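Local coordinates for short-chain type dehydrogenase/reductase (Mycobacterium ulcerans, PDB 3SVT), which is a member of the short-chain dehydrogenase/reductase family and probably acts as an NAD-dependent oxidoreductase, at residues 191-195 and 251-255; 210-215 and 263-267. All blocks are in the same frame, centred on the assembly; numbering follows the deposited sequence.

Contact 1: residues 191-195 and 251-255; sequences SIRPG and NVDGG
Arg193, Asn251 and Val252 bring together two neighbouring parallel strands of the Rossmann-type sheet, 187-198 and 249-252, the latter met at its C-terminal end. The register pairs Arg193 with Asn251 and Pro194 with Val252. Val252 is gripped through both its backbone polar atoms: its N donates to Arg193 O at 3.1 Å, and its O accepts from Gly195 N at 3.0 Å. The Asn251 and Pro194 CA atoms lie against the same two oxygens as CA-H...O contacts.

Arg193 and Asn251 rise on one face of the sheet. The arginine chain runs extended from CG to NE and passes the asparagine amide, whose OD1 lies 3.1 Å from Arg193 CD. Asn251 OD1 also lies near the plane of the guanidinium, at its edge, but at 3.8 Å from NH1 this is proximity without a hydrogen bond; the two flat groups stand 81° apart. The arginine charge is met elsewhere, by a salt bridge from NE to Asp172, which also accepts from Ser191 OG. On the other face Val252 has CG1 anti to the backbone N (chi1 175°), which sets CG2 beside that N, where it meets Ile192 CG2 at 3.9 Å; both side chains are covered by helix 227-238 at Met233. Strand 249-252, paired within the chain only with 187-198, is an edge strand and meets a second subunit, as the last strand often does in SDR oligomers: Asn251 N bonds to Gln248 of that subunit, and its Phe244 packs on Val252.

Beyond the strand, Asp253 ties down the turn. Its OD1 accepts from Gly255 N, forming an Asx turn, while OD2 takes Asn251 ND2 at 2.9 Å, a bond that lies close to the amide plane but comes from above the carboxylate.

Contact 2: residues 210-215 and 263-267; sequences ELSSDY and DFSAM
Leu211 and Phe264 bring helix 209-218 to within 6.6 Å, CA to CA, of the loop that leads into helix 265-272, with Asp214 facing Asp263 and Glu210 facing Ala266 at similar backbone spacing. Leu211 fills the middle. With its CG anti to the carbonyl carbon, its CD2 is set over one face of the Phe264 ring, a CH-pi contact 3.8 Å from the centroid and 16° off the ring normal. The other methyl, CD1, reaches the CE2 side of the same ring at 3.8 Å. The Tyr215 side chain crosses that of Phe264 obliquely at the CE1-CZ end of the ring: its OH lies at the edge, near the ring plane and 3.7 Å from Phe264 CE1, and its CE2 packs on that same carbon.

One polar bond joins the segments. Asp263 N donates to Asp214 OD2 at 2.7 Å, nearly straight at 172°, although the N-H arrives from above the carboxylate plane. Asp214 OD1 forms a salt bridge with Arg260, so both oxygens of this carboxylate are engaged. Asp263 has CG anti to the backbone N (chi1 177°), and its OD1 accepts from Ser265 N in an Asx turn leading into the helix, with Phe264 at its N-cap position. At the exposed margin, Glu210 CB and Ala266 CB touch at 3.7 Å.

Helices 203-207 and 209-218, after strand 187-198, correspond in position to the helical region that usually borders the substrate pocket in SDR enzymes; the segment after strand 249-252 packs on it. Phe161 meets Phe264 edge-to-face, Trp160 touches Asp263 and Ser265, and Gln256 and Pro262, from the loop between strand 249-252 and helix 265-272, lie against Tyr215.

Contact 1 is buried and belongs to the parallel sheet, whereas contact 2 is partly buried and lies farther out, its centre about 23 Å from the chain centre, against about 11 Å for contact 1. Their centres are about 19 Å apart and they do not touch. The chain nevertheless threads them alternately: helix 209-218 follows strand 187-198, and helix 265-272 follows strand 249-252, so each half of contact 2 follows the corresponding half of contact 1. Residues 191-195 and 251-255 are held mainly by backbone hydrogen bonds, residues 210-215 and 263-267 by side-chain packing and a single carboxylate-to-backbone bond. Another subunit borders only contact 1.

Contact 1: residues 191-195 and 251-255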
ATOM      1  N   SER B 191     -11.090   3.486  -8.997  1.00 22.23           N
ATOM      2  CA  SER B 191     -10.114   3.407 -10.090  1.00 22.06           C
ATOM      3  C   SER B 191      -9.896   1.946 -10.516  1.00 21.57           C
ATOM      4  O   SER B 191      -9.849   1.040  -9.686  1.00 21.67           O
ATOM      5  CB  SER B 191      -8.780   4.028  -9.691  1.00 22.53           C
ATOM      6  OG  SER B 191      -7.807   3.768 -10.694  1.00 24.56           O
ATOM      7  N   ILE B 192      -9.765   1.741 -11.824  1.00 21.61           N
ATOM      8  CA  ILE B 192      -9.283   0.510 -12.390  1.00 21.00           C
ATOM      9  C   ILE B 192      -7.875   0.713 -12.982  1.00 22.75           C
ATOM     10  O   ILE B 192      -7.687   1.624 -13.790  1.00 22.88           O
ATOM     11  CB  ILE B 192     -10.220  -0.010 -13.510  1.00 21.37           C
ATOM     12  CG1 ILE B 192     -11.654  -0.198 -12.974  1.00 21.56           C
ATOM     13  CG2 ILE B 192      -9.688  -1.301 -14.104  1.00 20.40           C
ATOM     14  CD1 ILE B 192     -12.665  -0.403 -14.049  1.00 20.65           C
ATOM     15  N   ARG B 193      -6.925  -0.162 -12.631  1.00 21.73           N
ATOM     16  CA  ARG B 193      -5.586  -0.158 -13.242  1.00 23.98           C
ATOM     17  C   ARG B 193      -5.391  -1.386 -14.136  1.00 24.13           C
ATOM     18  O   ARG B 193      -5.041  -2.448 -13.622  1.00 24.85           O
ATOM     19  CB  ARG B 193      -4.520  -0.231 -12.149  1.00 23.55           C
ATOM     20  CG  ARG B 193      -4.362   1.031 -11.276  1.00 25.34           C
ATOM     21  CD  ARG B 193      -3.428   0.624 -10.134  1.00 27.70           C
ATOM     22  NE  ARG B 193      -2.972   1.680  -9.265  1.00 32.26           N
ATOM     23  CZ  ARG B 193      -2.569   1.485  -8.000  1.00 34.25           C
ATOM     24  NH1 ARG B 193      -2.623   0.289  -7.410  1.00 36.32           N
ATOM     25  NH2 ARG B 193      -2.154   2.509  -7.312  1.00 36.20           N
ATOM     26  N   PRO B 194      -5.635  -1.261 -15.447  1.00 23.69           N
ATOM     27  CA  PRO B 194      -5.395  -2.367 -16.351  1.00 23.67           C
ATOM     28  C   PRO B 194      -3.917  -2.664 -16.542  1.00 24.25           C
ATOM     29  O   PRO B 194      -3.088  -1.755 -16.464  1.00 24.43           O
ATOM     30  CB  PRO B 194      -5.992  -1.893 -17.683  1.00 24.29           C
ATOM     31  CG  PRO B 194      -6.587  -0.578 -17.455  1.00 24.36           C
ATOM     32  CD  PRO B 194      -6.222  -0.090 -16.118  1.00 24.39           C
ATOM     33  N   GLY B 195      -3.590  -3.922 -16.800  1.00 23.88           N
ATOM     34  CA  GLY B 195      -2.227  -4.303 -17.150  1.00 24.74           C
ATOM     35  C   GLY B 195      -2.068  -4.209 -18.668  1.00 25.67           C
ATOM     36  O   GLY B 195      -2.501  -3.250 -19.296  1.00 25.41           O
ATOM     37  N   ASN B 251      -6.668  -3.664  -9.748  1.00 22.39           N
ATOM     38  CA  ASN B 251      -5.949  -4.054 -10.935  1.00 22.77           C
ATOM     39  C   ASN B 251      -6.684  -5.147 -11.692  1.00 22.21           C
ATOM     40  O   ASN B 251      -7.152  -6.101 -11.085  1.00 22.28           O
ATOM     41  CB  ASN B 251      -4.500  -4.521 -10.639  1.00 22.80           C
ATOM     42  CG  ASN B 251      -3.552  -3.367 -10.374  1.00 23.54           C
ATOM     43  OD1 ASN B 251      -3.892  -2.440  -9.666  1.00 23.57           O
ATOM     44  ND2 ASN B 251      -2.338  -3.437 -10.933  1.00 25.05           N
ATOM     45  N   VAL B 252      -6.779  -4.971 -13.017  1.00 22.22           N
ATOM     46  CA  VAL B 252      -7.269  -5.988 -13.974  1.00 21.44           C
ATOM     47  C   VAL B 252      -6.065  -6.271 -14.874  1.00 22.00           C
ATOM     48  O   VAL B 252      -5.899  -5.651 -15.965  1.00 22.53           O
ATOM     49  CB  VAL B 252      -8.444  -5.479 -14.795  1.00 21.19           C
ATOM     50  CG1 VAL B 252      -8.847  -6.503 -15.871  1.00 19.15           C
ATOM     51  CG2 VAL B 252      -9.646  -5.174 -13.866  1.00 21.81           C
ATOM     52  N   ASP B 253      -5.202  -7.161 -14.402  1.00 21.47           N
ATOM     53  CA  ASP B 253      -3.834  -7.262 -14.961  1.00 22.31           C
ATOM     54  C   ASP B 253      -3.238  -8.662 -15.006  1.00 22.81           C
ATOM     55  O   ASP B 253      -2.038  -8.829 -15.257  1.00 23.81           O
ATOM     56  CB  ASP B 253      -2.925  -6.321 -14.171  1.00 22.13           C
ATOM     57  CG  ASP B 253      -2.656  -6.791 -12.757  1.00 22.83           C
ATOM     58  OD1 ASP B 253      -3.150  -7.863 -12.332  1.00 20.29           O
ATOM     59  OD2 ASP B 253      -1.902  -6.057 -12.064  1.00 24.15           O
ATOM     60  N   GLY B 254      -4.066  -9.693 -14.815  1.00 23.10           N
ATOM     61  CA  GLY B 254      -3.564 -11.076 -14.803  1.00 22.87           C
ATOM     62  C   GLY B 254      -2.653 -11.428 -13.624  1.00 22.57           C
ATOM     63  O   GLY B 254      -2.004 -12.477 -13.624  1.00 22.90           O
ATOM     64  N   GLY B 255      -2.632 -10.557 -12.625  1.00 22.00           N
ATOM     65  CA  GLY B 255      -1.766 -10.663 -11.469  1.00 22.14           C
ATOM     66  C   GLY B 255      -0.387 -10.033 -11.629  1.00 22.19           C
ATOM     67  O   GLY B 255       0.487 -10.255 -10.791  1.00 22.14           O
TER

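Contact 2: residues 210-215 and 263-267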
ATOM      1  N   GLU B 210      10.549  -9.765 -27.646  1.00 43.78           N
ATOM      2  CA  GLU B 210      11.215  -9.399 -26.391  1.00 42.80           C
ATOM      3  C   GLU B 210      10.253  -8.839 -25.343  1.00 41.11           C
ATOM      4  O   GLU B 210      10.242  -9.320 -24.213  1.00 40.67           O
ATOM      5  CB  GLU B 210      12.342  -8.402 -26.644  1.00 43.69           C
ATOM      6  CG  GLU B 210      13.577  -9.025 -27.337  1.00 45.56           C
ATOM      7  CD  GLU B 210      13.467  -9.148 -28.863  1.00 49.39           C
ATOM      8  OE1 GLU B 210      12.420  -8.784 -29.466  1.00 48.16           O
ATOM      9  OE2 GLU B 210      14.467  -9.609 -29.475  1.00 53.76           O
ATOM     10  N   LEU B 211       9.453  -7.842 -25.711  1.00 39.62           N
ATOM     11  CA  LEU B 211       8.545  -7.209 -24.743  1.00 38.52           C
ATOM     12  C   LEU B 211       7.335  -8.089 -24.367  1.00 37.10           C
ATOM     13  O   LEU B 211       6.895  -8.094 -23.208  1.00 36.57           O
ATOM     14  CB  LEU B 211       8.074  -5.859 -25.258  1.00 38.86           C
ATOM     15  CG  LEU B 211       9.201  -4.852 -25.537  1.00 39.24           C
ATOM     16  CD1 LEU B 211       8.658  -3.660 -26.322  1.00 40.02           C
ATOM     17  CD2 LEU B 211       9.872  -4.402 -24.256  1.00 37.49           C
ATOM     18  N   SER B 212       6.786  -8.822 -25.332  1.00 36.43           N
ATOM     19  CA  SER B 212       5.710  -9.779 -25.018  1.00 35.08           C
ATOM     20  C   SER B 212       6.221 -10.853 -24.062  1.00 34.53           C
ATOM     21  O   SER B 212       5.509 -11.259 -23.158  1.00 33.87           O
ATOM     22  CB  SER B 212       5.128 -10.428 -26.272  1.00 35.31           C
ATOM     23  OG  SER B 212       6.033 -11.371 -26.846  1.00 36.63           O
ATOM     24  N   SER B 213       7.459 -11.297 -24.272  1.00 34.04           N
ATOM     25  CA  SER B 213       8.077 -12.306 -23.418  1.00 33.96           C
ATOM     26  C   SER B 213       8.306 -11.782 -21.982  1.00 33.01           C
ATOM     27  O   SER B 213       8.060 -12.497 -20.985  1.00 30.98           O
ATOM     28  CB  SER B 213       9.402 -12.775 -24.033  1.00 34.98           C
ATOM     29  OG  SER B 213      10.073 -13.637 -23.143  1.00 37.29           O
ATOM     30  N   ASP B 214       8.799 -10.543 -21.885  1.00 32.03           N
ATOM     31  CA  ASP B 214       9.026  -9.930 -20.584  1.00 31.50           C
ATOM     32  C   ASP B 214       7.690  -9.778 -19.841  1.00 29.86           C
ATOM     33  O   ASP B 214       7.580 -10.150 -18.682  1.00 30.38           O
ATOM     34  CB  ASP B 214       9.740  -8.570 -20.707  1.00 31.29           C
ATOM     35  CG  ASP B 214      10.254  -8.056 -19.348  1.00 32.28           C
ATOM     36  OD1 ASP B 214      11.217  -8.648 -18.798  1.00 30.35           O
ATOM     37  OD2 ASP B 214       9.691  -7.067 -18.819  1.00 32.02           O
ATOM     38  N   TYR B 215       6.675  -9.248 -20.500  1.00 29.12           N
ATOM     39  CA  TYR B 215       5.361  -9.106 -19.853  1.00 28.47           C
ATOM     40  C   TYR B 215       4.825 -10.462 -19.382  1.00 28.46           C
ATOM     41  O   TYR B 215       4.270 -10.559 -18.298  1.00 27.25           O
ATOM     42  CB  TYR B 215       4.345  -8.450 -20.784  1.00 28.02           C
ATOM     43  CG  TYR B 215       4.270  -6.931 -20.725  1.00 28.94           C
ATOM     44  CD1 TYR B 215       3.442  -6.289 -19.801  1.00 27.82           C
ATOM     45  CD2 TYR B 215       4.968  -6.136 -21.640  1.00 29.11           C
ATOM     46  CE1 TYR B 215       3.353  -4.910 -19.766  1.00 29.51           C
ATOM     47  CE2 TYR B 215       4.879  -4.747 -21.601  1.00 29.21           C
ATOM     48  CZ  TYR B 215       4.068  -4.145 -20.675  1.00 29.43           C
ATOM     49  OH  TYR B 215       3.960  -2.768 -20.641  1.00 31.12           O
ATOM     50  N   ASP B 263      10.300  -4.446 -18.337  1.00 26.69           N
ATOM     51  CA  ASP B 263      11.651  -3.964 -18.618  1.00 27.31           C
ATOM     52  C   ASP B 263      11.738  -3.772 -20.129  1.00 28.11           C
ATOM     53  O   ASP B 263      11.766  -4.752 -20.875  1.00 27.92           O
ATOM     54  CB  ASP B 263      12.641  -5.023 -18.133  1.00 27.50           C
ATOM     55  CG  ASP B 263      14.088  -4.682 -18.435  1.00 28.75           C
ATOM     56  OD1 ASP B 263      14.399  -3.627 -19.051  1.00 26.81           O
ATOM     57  OD2 ASP B 263      14.917  -5.512 -18.045  1.00 30.06           O
ATOM     58  N   PHE B 264      11.775  -2.511 -20.576  1.00 28.98           N
ATOM     59  CA  PHE B 264      11.782  -2.183 -22.013  1.00 29.89           C
ATOM     60  C   PHE B 264      13.214  -2.052 -22.551  1.00 31.46           C
ATOM     61  O   PHE B 264      13.420  -1.491 -23.632  1.00 32.17           O
ATOM     62  CB  PHE B 264      10.991  -0.903 -22.303  1.00 30.24           C
ATOM     63  CG  PHE B 264       9.501  -1.123 -22.561  1.00 30.06           C
ATOM     64  CD1 PHE B 264       8.690  -1.755 -21.615  1.00 29.41           C
ATOM     65  CD2 PHE B 264       8.916  -0.656 -23.739  1.00 30.53           C
ATOM     66  CE1 PHE B 264       7.327  -1.963 -21.864  1.00 30.85           C
ATOM     67  CE2 PHE B 264       7.538  -0.831 -24.008  1.00 32.08           C
ATOM     68  CZ  PHE B 264       6.733  -1.484 -23.062  1.00 31.49           C
ATOM     69  N   SER B 265      14.191  -2.567 -21.799  1.00 32.30           N
ATOM     70  CA  SER B 265      15.612  -2.508 -22.180  1.00 34.13           C
ATOM     71  C   SER B 265      15.841  -2.838 -23.632  1.00 35.19           C
ATOM     72  O   SER B 265      16.465  -2.072 -24.353  1.00 36.09           O
ATOM     73  CB  SER B 265      16.433  -3.511 -21.372  1.00 33.87           C
ATOM     74  OG  SER B 265      16.545  -3.082 -20.057  1.00 35.43           O
ATOM     75  N   ALA B 266      15.328  -3.995 -24.042  1.00 36.41           N
ATOM     76  CA  ALA B 266      15.567  -4.546 -25.375  1.00 37.48           C
ATOM     77  C   ALA B 266      15.195  -3.545 -26.484  1.00 38.27           C
ATOM     78  O   ALA B 266      15.891  -3.427 -27.477  1.00 39.16           O
ATOM     79  CB  ALA B 266      14.770  -5.866 -25.532  1.00 37.26           C
ATOM     80  N   MET B 267      14.098  -2.825 -26.291  1.00 38.36           N
ATOM     81  CA  MET B 267      13.663  -1.770 -27.216  1.00 39.31           C
ATOM     82  C   MET B 267      14.573  -0.530 -27.132  1.00 38.28           C
ATOM     83  O   MET B 267      14.935   0.040 -28.154  1.00 37.87           O
ATOM     84  CB  MET B 267      12.202  -1.367 -26.900  1.00 39.65           C
ATOM     85  CG  MET B 267      11.667  -0.113 -27.661  1.00 44.20           C
ATOM     86  SD  MET B 267       9.908   0.311 -27.337  1.00 51.97           S
ATOM     87  CE  MET B 267       9.706   1.754 -28.384  1.00 50.79           C
TER